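Local coordinates for putative NAD(P)H-flavin oxidoreductase (Streptococcus pyogenes serotype M1, PDB 2HAY), which binds FMN and, as a member of the nitroreductase family, probably uses NADH or NADPH to reduce flavins or other small acceptors, at the interface of chains A and B. Coordinates in Å, arbitrary orientation; residue numbers count along the deposited sequence, not the author numbering. Chains: chain A/B, Putative NAD(P)H-flavin oxidoreductase.

The interface of chains A and B. Residues chain A 54-57; chain B 218-221.
A:Phe56 meets B:Val219 through its backbone N-H, where a parallel β-ladder joins strand 54-59 of chain A to the C-terminal strand 220-223 of chain B, so the tail of one subunit extends the sheet of the other. The ladder pairs A:Phe56 with B:Met220 and A:Val57 with B:Ser221. The two-fold repeats this exchange with the chains swapped, and nitroreductases are typically such intertwined dimers.

Backbone hydrogen bonds hold the strands together. A:Phe56 N gives its hydrogen to B:Val219 O at 2.8 Å, and B:Ser221 N returns one to A:Phe56 O at 3.1 Å. A:Phe56 thus uses both its backbone N-H and its C=O on the strand opposite B:Met220.

On one side of the ladder the contact is apolar. B:Val219 sends CG1, anti to its own backbone N (chi1 170°), to the CD1-CE1 side of the A:Phe56 ring, 3.4 Å from CD1. B:Val219 CG1 also lies 3.9 Å from A:Trp54 CD1, on the pyrrole part of the indole. Within chain A, A:Phe56 CZ sits 3.5 Å above the A:Trp54 indole plane, toward its rim, so the methyl meets two aromatics already packed together.

Water works on the other side. One molecule links A:Trp54 O with B:Glu218 O. The A:Arg55 chain, bent at chi3 (-70°), brings NH1 to a second water at 3.0 Å; that water also contacts B:Val219 O and lies 2.7 Å from the hydroxyl OG of B:Ser221.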
loop_
_atom_site.group_PDB
_atom_site.type_symbol
_atom_site.label_atom_id
_atom_site.label_comp_id
_atom_site.label_asym_id
_atom_site.label_seq_id
_atom_site.Cartn_x
_atom_site.Cartn_y
_atom_site.Cartn_z
ATOM N N TRP A 54 -1.066 12.027 5.019
ATOM C CA TRP A 54 -1.850 11.633 3.868
ATOM C C TRP A 54 -3.192 12.286 3.925
ATOM O O TRP A 54 -3.614 12.754 4.985
ATOM C CB TRP A 54 -2.039 10.115 3.810
ATOM C CG TRP A 54 -2.629 9.396 5.036
ATOM C CD1 TRP A 54 -3.461 9.912 6.011
ATOM C CD2 TRP A 54 -2.458 8.003 5.364
ATOM N NE1 TRP A 54 -3.795 8.934 6.912
ATOM C CE2 TRP A 54 -3.198 7.755 6.545
ATOM C CE3 TRP A 54 -1.734 6.943 4.775
ATOM C CZ2 TRP A 54 -3.234 6.490 7.164
ATOM C CZ3 TRP A 54 -1.791 5.657 5.385
ATOM C CH2 TRP A 54 -2.526 5.451 6.564
ATOM N N ARG A 55 -3.869 12.332 2.789
ATOM C CA ARG A 55 -5.218 12.865 2.771
ATOM C C ARG A 55 -5.947 12.111 1.676
ATOM O O ARG A 55 -5.336 11.662 0.713
ATOM C CB ARG A 55 -5.259 14.386 2.493
ATOM C CG ARG A 55 -4.600 15.284 3.526
ATOM C CD ARG A 55 -5.089 16.734 3.442
ATOM N NE ARG A 55 -4.625 17.446 2.248
ATOM C CZ ARG A 55 -5.423 17.935 1.292
ATOM N NH1 ARG A 55 -6.747 17.775 1.365
ATOM N NH2 ARG A 55 -4.893 18.591 0.248
ATOM N N PHE A 56 -7.258 11.998 1.826
ATOM C CA PHE A 56 -8.067 11.265 0.866
ATOM C C PHE A 56 -9.178 12.210 0.483
ATOM O O PHE A 56 -9.931 12.677 1.342
ATOM C CB PHE A 56 -8.570 9.954 1.480
ATOM C CG PHE A 56 -7.459 9.161 2.132
ATOM C CD1 PHE A 56 -7.253 9.230 3.498
ATOM C CD2 PHE A 56 -6.561 8.411 1.347
ATOM C CE1 PHE A 56 -6.225 8.524 4.090
ATOM C CE2 PHE A 56 -5.502 7.719 1.924
ATOM C CZ PHE A 56 -5.332 7.762 3.289
ATOM N N VAL A 57 -9.223 12.539 -0.804
ATOM C CA VAL A 57 -10.090 13.600 -1.286
ATOM C C VAL A 57 -11.065 13.013 -2.267
ATOM O O VAL A 57 -10.663 12.395 -3.250
ATOM C CB VAL A 57 -9.280 14.698 -1.997
ATOM C CG1 VAL A 57 -10.228 15.804 -2.547
ATOM C CG2 VAL A 57 -8.221 15.267 -1.062
ATOM N N GLU B 218 -9.107 16.454 9.011
ATOM C CA GLU B 218 -7.734 16.746 8.616
ATOM C C GLU B 218 -7.193 15.744 7.602
ATOM O O GLU B 218 -6.127 15.963 7.025
ATOM C CB GLU B 218 -6.816 16.790 9.843
ATOM C CG GLU B 218 -7.224 17.811 10.911
ATOM C CD GLU B 218 -6.136 18.051 11.963
ATOM O OE1 GLU B 218 -5.061 17.392 11.891
ATOM O OE2 GLU B 218 -6.350 18.916 12.858
ATOM N N VAL B 219 -7.924 14.647 7.393
ATOM C CA VAL B 219 -7.494 13.561 6.502
ATOM C C VAL B 219 -8.413 13.405 5.269
ATOM O O VAL B 219 -7.945 13.321 4.153
ATOM C CB VAL B 219 -7.347 12.227 7.304
ATOM C CG1 VAL B 219 -7.135 11.016 6.377
ATOM C CG2 VAL B 219 -6.211 12.338 8.351
HETATM N N MSE B 220 -9.725 13.363 5.493
HETATM C CA MSE B 220 -10.712 13.181 4.411
HETATM C C MSE B 220 -11.541 14.443 4.110
HETATM O O MSE B 220 -11.892 15.180 5.015
HETATM C CB MSE B 220 -11.635 11.976 4.696
HETATM C CG MSE B 220 -12.454 12.061 5.967
HETATM SE SE MSE B 220 -13.839 10.682 6.115
HETATM C CE MSE B 220 -12.834 9.224 6.898
ATOM N N SER B 221 -11.838 14.677 2.831
ATOM C CA SER B 221 -12.585 15.845 2.391
ATOM C C SER B 221 -13.242 15.607 1.034
ATOM O O SER B 221 -12.949 14.625 0.354
ATOM C CB SER B 221 -11.688 17.086 2.314
ATOM O OG SER B 221 -10.705 16.938 1.307
HETATM O O HOH W 1 -3.369 14.569 6.790
HETATM O O HOH W 2 -8.618 15.853 2.650
#